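PDB 3GCG: L0028 (Mitochondria associated protein) from Escherichia coli, which probably acts as a guanine nucleotide exchange factor of the WxxxE effector family, delivered into host cells to activate a small GTPase. Local coordinates for residues Q45-T50 against S98-F103. Residues are numbered along the deposited sequence; the frame is centred on the assembly and turned at random.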
ATOM      1  N   GLN B  45       1.941  11.261 -14.919  1.00 23.11           N
ATOM      2  CA  GLN B  45       0.888  12.061 -14.302  1.00 23.91           C
ATOM      3  C   GLN B  45       0.430  11.468 -12.968  1.00 23.09           C
ATOM      4  O   GLN B  45       0.357  12.168 -11.954  1.00 20.04           O
ATOM      5  CB  GLN B  45      -0.317  12.172 -15.250  1.00 26.55           C
ATOM      6  CG  GLN B  45      -0.126  13.142 -16.415  1.00 31.85           C
ATOM      7  CD  GLN B  45      -1.364  13.263 -17.306  1.00 35.87           C
ATOM      8  OE1 GLN B  45      -2.464  13.580 -16.837  1.00 36.28           O
ATOM      9  NE2 GLN B  45      -1.185  13.018 -18.600  1.00 36.94           N
ATOM     10  N   GLN B  46       0.129  10.172 -12.978  1.00 22.00           N
ATOM     11  CA  GLN B  46      -0.336   9.487 -11.779  1.00 22.39           C
ATOM     12  C   GLN B  46       0.692   9.470 -10.652  1.00 21.92           C
ATOM     13  O   GLN B  46       0.366   9.756  -9.503  1.00 20.57           O
ATOM     14  CB  GLN B  46      -0.731   8.055 -12.124  1.00 21.38           C
ATOM     15  CG  GLN B  46      -1.699   7.964 -13.278  1.00 23.75           C
ATOM     16  CD  GLN B  46      -2.393   6.621 -13.344  1.00 24.61           C
ATOM     17  OE1 GLN B  46      -1.887   5.618 -12.831  1.00 22.03           O
ATOM     18  NE2 GLN B  46      -3.556   6.591 -13.986  1.00 23.87           N
ATOM     19  N   GLU B  47       1.931   9.127 -10.986  1.00 22.32           N
ATOM     20  CA  GLU B  47       2.991   9.073  -9.992  1.00 23.09           C
ATOM     21  C   GLU B  47       3.247  10.450  -9.390  1.00 23.39           C
ATOM     22  O   GLU B  47       3.398  10.582  -8.179  1.00 24.42           O
ATOM     23  CB  GLU B  47       4.281   8.526 -10.610  1.00 21.79           C
ATOM     24  CG  GLU B  47       5.456   8.536  -9.654  1.00 23.14           C
ATOM     25  CD  GLU B  47       5.254   7.596  -8.478  1.00 23.80           C
ATOM     26  OE1 GLU B  47       5.939   7.790  -7.455  1.00 22.10           O
ATOM     27  OE2 GLU B  47       4.424   6.660  -8.582  1.00 20.76           O
ATOM     28  N   GLN B  48       3.290  11.476 -10.235  1.00 23.08           N
ATOM     29  CA  GLN B  48       3.522  12.837  -9.752  1.00 22.98           C
ATOM     30  C   GLN B  48       2.515  13.265  -8.679  1.00 21.95           C
ATOM     31  O   GLN B  48       2.912  13.734  -7.605  1.00 21.05           O
ATOM     32  CB  GLN B  48       3.473  13.833 -10.914  1.00 23.96           C
ATOM     33  CG  GLN B  48       3.932  15.235 -10.535  1.00 24.98           C
ATOM     34  CD  GLN B  48       4.194  16.114 -11.756  1.00 29.64           C
ATOM     35  OE1 GLN B  48       3.317  16.286 -12.615  1.00 27.28           O
ATOM     36  NE2 GLN B  48       5.402  16.674 -11.837  1.00 25.90           N
ATOM     37  N   THR B  49       1.219  13.119  -8.958  1.00 19.73           N
ATOM     38  CA  THR B  49       0.221  13.519  -7.975  1.00 20.00           C
ATOM     39  C   THR B  49       0.242  12.572  -6.777  1.00 19.03           C
ATOM     40  O   THR B  49      -0.070  12.968  -5.663  1.00 18.74           O
ATOM     41  CB  THR B  49      -1.220  13.594  -8.578  1.00 21.97           C
ATOM     42  OG1 THR B  49      -2.030  12.529  -8.064  1.00 24.44           O
ATOM     43  CG2 THR B  49      -1.182  13.522 -10.077  1.00 20.38           C
ATOM     44  N   THR B  50       0.642  11.328  -7.006  1.00 20.62           N
ATOM     45  CA  THR B  50       0.711  10.347  -5.930  1.00 20.76           C
ATOM     46  C   THR B  50       1.902  10.591  -4.996  1.00 20.03           C
ATOM     47  O   THR B  50       1.734  10.617  -3.776  1.00 20.60           O
ATOM     48  CB  THR B  50       0.796   8.909  -6.485  1.00 19.24           C
ATOM     49  OG1 THR B  50      -0.453   8.562  -7.091  1.00 18.22           O
ATOM     50  CG2 THR B  50       1.106   7.917  -5.369  1.00 16.68           C
ATOM     51  N   SER B  98       4.114   5.340  -3.543  1.00 17.34           N
ATOM     52  CA  SER B  98       4.744   5.706  -4.805  1.00 17.48           C
ATOM     53  C   SER B  98       5.147   4.448  -5.573  1.00 15.56           C
ATOM     54  O   SER B  98       5.717   3.533  -5.002  1.00 15.87           O
ATOM     55  CB  SER B  98       5.982   6.562  -4.503  1.00 16.02           C
ATOM     56  OG  SER B  98       6.883   6.603  -5.594  1.00 19.62           O
ATOM     57  N   SER B  99       4.862   4.399  -6.866  1.00 14.22           N
ATOM     58  CA  SER B  99       5.238   3.216  -7.626  1.00 15.11           C
ATOM     59  C   SER B  99       6.747   3.203  -7.837  1.00 14.63           C
ATOM     60  O   SER B  99       7.310   2.187  -8.225  1.00 15.81           O
ATOM     61  CB  SER B  99       4.506   3.171  -8.971  1.00 15.60           C
ATOM     62  OG  SER B  99       4.982   4.158  -9.866  1.00 12.82           O
ATOM     63  N   ILE B 100       7.402   4.333  -7.577  1.00 15.87           N
ATOM     64  CA  ILE B 100       8.854   4.413  -7.725  1.00 17.93           C
ATOM     65  C   ILE B 100       9.498   3.619  -6.594  1.00 17.57           C
ATOM     66  O   ILE B 100      10.433   2.855  -6.812  1.00 20.20           O
ATOM     67  CB  ILE B 100       9.376   5.875  -7.640  1.00 17.69           C
ATOM     68  CG1 ILE B 100       8.895   6.692  -8.839  1.00 17.88           C
ATOM     69  CG2 ILE B 100      10.896   5.883  -7.607  1.00 19.69           C
ATOM     70  CD1 ILE B 100       9.238   8.159  -8.730  1.00 18.65           C
ATOM     71  N   GLY B 101       8.997   3.818  -5.380  1.00 17.75           N
ATOM     72  CA  GLY B 101       9.536   3.105  -4.237  1.00 16.40           C
ATOM     73  C   GLY B 101       9.242   1.624  -4.355  1.00 15.87           C
ATOM     74  O   GLY B 101      10.053   0.784  -3.978  1.00 15.08           O
ATOM     75  N   HIS B 102       8.071   1.292  -4.880  1.00 16.08           N
ATOM     76  CA  HIS B 102       7.717  -0.106  -5.026  1.00 16.60           C
ATOM     77  C   HIS B 102       8.520  -0.744  -6.140  1.00 16.02           C
ATOM     78  O   HIS B 102       8.893  -1.911  -6.054  1.00 17.25           O
ATOM     79  CB  HIS B 102       6.220  -0.248  -5.268  1.00 17.07           C
ATOM     80  CG  HIS B 102       5.408  -0.083  -4.024  1.00 21.03           C
ATOM     81  ND1 HIS B 102       5.590  -0.878  -2.910  1.00 19.10           N
ATOM     82  CD2 HIS B 102       4.422   0.787  -3.707  1.00 20.90           C
ATOM     83  CE1 HIS B 102       4.749  -0.503  -1.963  1.00 20.40           C
ATOM     84  NE2 HIS B 102       4.028   0.505  -2.422  1.00 19.18           N
ATOM     85  N   PHE B 103       8.806   0.024  -7.183  1.00 15.12           N
ATOM     86  CA  PHE B 103       9.604  -0.500  -8.276  1.00 16.96           C
ATOM     87  C   PHE B 103      10.990  -0.891  -7.745  1.00 15.48           C
ATOM     88  O   PHE B 103      11.473  -1.990  -8.007  1.00 15.06           O
ATOM     89  CB  PHE B 103       9.751   0.548  -9.374  1.00 17.71           C
ATOM     90  CG  PHE B 103      10.844   0.248 -10.343  1.00 18.60           C
ATOM     91  CD1 PHE B 103      10.723  -0.802 -11.243  1.00 19.48           C
ATOM     92  CD2 PHE B 103      12.011   1.002 -10.342  1.00 20.46           C
ATOM     93  CE1 PHE B 103      11.752  -1.101 -12.133  1.00 18.46           C
ATOM     94  CE2 PHE B 103      13.052   0.712 -11.229  1.00 18.86           C
ATOM     95  CZ  PHE B 103      12.919  -0.342 -12.123  1.00 20.43           C
TER
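The carboxylate of Glu47 is the flat group of this contact, and Ser99 and Ile100 both approach it over the same face. Ser99 grips OE2 twice: its backbone N, 2.9 Å from Glu47 OE2, arrives on the syn side and only 21° from the carboxylate plane, whereas its hydroxyl comes down from well above, 55° out of that plane. Over the same face CG1 of Ile100 lies 3.8 Å from Glu47 CD, the two side chains crossing at about a right angle. Nearer the rim, Ser98 OG donates to OE1; the modelled length of this bond is doubtfully short, though the pairing is plain.

With CG anti to its backbone N (chi1 176°), the Glu47 chain leaves its helix and then bends at chi2. Ser98 is the N-cap residue; its OG accepts from Ile100 N at 3.1 Å and donates to Glu47 OE1, so the glutamate is bonded to the capping hydroxyl itself. A carboxylate at this helix start would probably be favoured by the helix dipole. One turn further along the helix, Thr50 CG2 lies 4.3 Å from Ser98 CA, while Thr50 OG1 turns back to Gln46 O. An alanine at Glu47 would probably leave Ser99 N without its acceptor and open a gap beside Ile100, letting the helix start shift.

Trp43, one turn earlier on helix 41-67, donates through NE1 to Ser99 OG, so both named residues of the WxxxE motif (Trp43 and Glu47) converge on this serine. The pair thereby ties helix 41-67 to the beginning of helix 99-105, just after the loop carrying Gln97. Ile100 packs further onto Leu27 of helix 20-32 and Ile142 of helix 124-146, and Phe147 also touches Glu47 in this all-helical core.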